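Local coordinates for protein mitomycin biosynthesis 6-O-methyltransferase (PDB 3GWZ) that transfers the S-methyl group of S-adenosyl-L-methionine to a hydroxyl of the mitomycin quinone ring, completing the methoxy group of mitomycins A and B, at residues R181-G184 / S185-L188. Residues are numbered along the deposited sequence; the frame is centred on the assembly and turned at random.
Sequences RAMG and SVSL. With SAH (S-adenosyl-L-homocysteine), chain G.
Two successive turns of helix 173-197 form one wall of the cofactor pocket, where selenomethionine Met-183 and Ser-187, four residues apart, meet through the backbone and both face the homocysteine part of S-adenosyl-L-homocysteine. Ser-187 N donates to Met-183 O at 2.9 Å, a regular i to i+4 helical bond, consistent with the helical repeat that places the two side chains one turn apart. Met-183 extends CG away from its backbone N (chi1 -172°), then bends at chi2 and chi3, which brings it alongside the ligand: its SE stands 3.7 Å from the thioether SD of S-adenosyl-L-homocysteine. The terminal CE turns back to the helix and touches Val-186 CG1 at 3.9 Å, an apolar contact between obliquely set side chains. Ser-187 reaches the other end of the same ligand moiety, its OG 3.2 Å from carboxylate atom O of S-adenosyl-L-homocysteine. That bond is weak, and the single hydroxyl proton may go to another acceptor instead; the firmer partner of this OG is Ser-215, and Lys-275, which also binds the ligand, hydrogen-bonds to it as well. On a different side of the helix, Ser-185 folds its hydroxyl back between its own N and carbonyl carbon (chi1 61°), placing OG 3.0 Å from Ala-182 O. The donor sits above the carbonyl plane, 44° out of it and not on a lone pair; the stronger partner of this OG is Thr-129 of helix 126-135. Leu-188 N closes the next turn on Gly-184 O at 3.0 Å. Thioether and carboxylate are thus both met by a single helix, an arrangement belonging to the cofactor site of this COMT-like, class I methyltransferase.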
ATOM      1  N   ARG A 181     -11.057  11.821  -7.507  1.00 13.98           N
ATOM      2  CA  ARG A 181      -9.713  11.262  -7.375  1.00 18.47           C
ATOM      3  C   ARG A 181      -8.872  11.526  -8.629  1.00 13.80           C
ATOM      4  O   ARG A 181      -7.694  11.852  -8.531  1.00 14.37           O
ATOM      5  CB  ARG A 181      -9.759   9.750  -7.098  1.00 12.76           C
ATOM      6  CG  ARG A 181     -10.044   9.373  -5.646  1.00 20.27           C
ATOM      7  CD  ARG A 181     -10.120   7.853  -5.458  1.00 16.16           C
ATOM      8  NE  ARG A 181      -8.813   7.210  -5.597  1.00 23.72           N
ATOM      9  CZ  ARG A 181      -7.947   7.037  -4.598  1.00 37.29           C
ATOM     10  NH1 ARG A 181      -8.242   7.479  -3.375  1.00 23.26           N
ATOM     11  NH2 ARG A 181      -6.785   6.422  -4.819  1.00 28.96           N
ATOM     12  N   ALA A 182      -9.467  11.377  -9.808  1.00 13.86           N
ATOM     13  CA  ALA A 182      -8.706  11.553 -11.042  1.00 11.05           C
ATOM     14  C   ALA A 182      -8.340  13.017 -11.267  1.00 13.34           C
ATOM     15  O   ALA A 182      -7.243  13.328 -11.731  1.00 13.14           O
ATOM     16  CB  ALA A 182      -9.475  11.000 -12.243  1.00 13.66           C
HETATM   17  N   MSE A 183      -9.273  13.916 -10.956  1.00 13.67           N
HETATM   18  CA  MSE A 183      -9.004  15.351 -11.026  1.00 13.11           C
HETATM   19  C   MSE A 183      -8.032  15.740  -9.905  1.00 14.97           C
HETATM   20  O   MSE A 183      -7.118  16.550 -10.099  1.00 13.87           O
HETATM   21  CB  MSE A 183     -10.320  16.126 -10.869  1.00 14.01           C
HETATM   22  CG  MSE A 183     -10.236  17.621 -11.107  1.00 16.96           C
HETATM   23 SE   MSE A 183      -9.838  18.087 -12.968  0.69 22.06          SE
HETATM   24  CE  MSE A 183      -7.986  18.634 -12.762  1.00 15.89           C
ATOM     25  N   GLY A 184      -8.237  15.160  -8.727  1.00 13.79           N
ATOM     26  CA  GLY A 184      -7.442  15.516  -7.558  1.00 14.46           C
ATOM     27  C   GLY A 184      -5.966  15.193  -7.678  1.00 19.96           C
ATOM     28  O   GLY A 184      -5.123  15.891  -7.109  1.00 15.94           O
ATOM     29  N   SER A 185      -5.646  14.122  -8.400  1.00 15.39           N
ATOM     30  CA  SER A 185      -4.253  13.709  -8.562  1.00 16.72           C
ATOM     31  C   SER A 185      -3.523  14.691  -9.473  1.00 18.44           C
ATOM     32  O   SER A 185      -2.407  15.132  -9.181  1.00 14.97           O
ATOM     33  CB  SER A 185      -4.180  12.292  -9.143  1.00 14.25           C
ATOM     34  OG  SER A 185      -4.785  12.239 -10.429  1.00 15.93           O
ATOM     35  N   VAL A 186      -4.165  15.027 -10.584  1.00 14.64           N
ATOM     36  CA  VAL A 186      -3.657  16.051 -11.478  1.00 15.19           C
ATOM     37  C   VAL A 186      -3.444  17.356 -10.708  1.00 15.33           C
ATOM     38  O   VAL A 186      -2.402  18.014 -10.834  1.00 15.50           O
ATOM     39  CB  VAL A 186      -4.626  16.264 -12.666  1.00 15.22           C
ATOM     40  CG1 VAL A 186      -4.266  17.521 -13.436  1.00 20.40           C
ATOM     41  CG2 VAL A 186      -4.595  15.053 -13.580  1.00 19.92           C
ATOM     42  N   SER A 187      -4.428  17.711  -9.890  1.00 14.20           N
ATOM     43  CA  SER A 187      -4.398  18.990  -9.177  1.00 15.59           C
ATOM     44  C   SER A 187      -3.257  19.062  -8.167  1.00 15.66           C
ATOM     45  O   SER A 187      -2.623  20.101  -8.007  1.00 16.46           O
ATOM     46  CB  SER A 187      -5.736  19.250  -8.482  1.00 14.03           C
ATOM     47  OG  SER A 187      -5.777  20.575  -7.981  1.00 16.32           O
ATOM     48  N   LEU A 188      -2.983  17.952  -7.494  1.00 15.78           N
ATOM     49  CA  LEU A 188      -1.883  17.922  -6.537  1.00 22.27           C
ATOM     50  C   LEU A 188      -0.566  18.343  -7.183  1.00 22.36           C
ATOM     51  O   LEU A 188       0.219  19.077  -6.588  1.00 24.66           O
ATOM     52  CB  LEU A 188      -1.761  16.537  -5.910  1.00 19.30           C
ATOM     53  CG  LEU A 188      -2.656  16.347  -4.687  1.00 22.88           C
ATOM     54  CD1 LEU A 188      -2.900  14.867  -4.392  1.00 33.28           C
ATOM     55  CD2 LEU A 188      -2.045  17.049  -3.476  1.00 25.84           C
TER
HETATM   56  N   SAH G 352     -10.399  23.359  -9.740  1.00 12.43           N
HETATM   57  CA  SAH G 352     -10.296  21.883  -9.472  1.00 10.20           C
HETATM   58  CB  SAH G 352     -11.438  21.054 -10.093  1.00 11.62           C
HETATM   59  CG  SAH G 352     -11.601  21.146 -11.622  1.00 16.88           C
HETATM   60  SD  SAH G 352     -12.873  20.039 -12.218  1.00  7.27           S
HETATM   61  C   SAH G 352      -8.976  21.378  -9.982  1.00 18.92           C
HETATM   62  O   SAH G 352      -8.551  20.283  -9.599  1.00 17.14           O
HETATM   63  OXT SAH G 352      -8.300  22.047 -10.775  1.00 16.00           O
HETATM   64  C5' SAH G 352     -14.234  21.183 -12.347  1.00 12.17           C
HETATM   65  C4' SAH G 352     -14.984  21.412 -11.018  1.00 12.98           C
HETATM   66  O4' SAH G 352     -16.126  22.288 -11.163  1.00 12.80           O
HETATM   67  C3' SAH G 352     -15.526  20.161 -10.318  1.00 12.81           C
HETATM   68  O3' SAH G 352     -14.829  19.984  -9.074  1.00 13.26           O
HETATM   69  C2' SAH G 352     -17.006  20.439 -10.044  1.00 11.76           C
HETATM   70  O2' SAH G 352     -17.437  20.051  -8.734  1.00 12.62           O
HETATM   71  C1' SAH G 352     -17.075  21.946 -10.130  1.00 12.81           C
HETATM   72  N9  SAH G 352     -18.389  22.488 -10.540  1.00 13.86           N
HETATM   73  C8  SAH G 352     -19.119  22.103 -11.612  1.00 13.93           C
HETATM   74  N7  SAH G 352     -20.254  22.841 -11.704  1.00 14.01           N
HETATM   75  C5  SAH G 352     -20.239  23.725 -10.677  1.00 15.60           C
HETATM   76  C6  SAH G 352     -21.121  24.805 -10.193  1.00 17.12           C
HETATM   77  N6  SAH G 352     -22.267  25.064 -10.867  1.00 11.24           N
HETATM   78  N1  SAH G 352     -20.747  25.492  -9.080  1.00 13.76           N
HETATM   79  C2  SAH G 352     -19.607  25.215  -8.430  1.00 16.26           C
HETATM   80  N3  SAH G 352     -18.751  24.246  -8.819  1.00 15.46           N
HETATM   81  C4  SAH G 352     -19.012  23.489  -9.914  1.00 13.53           C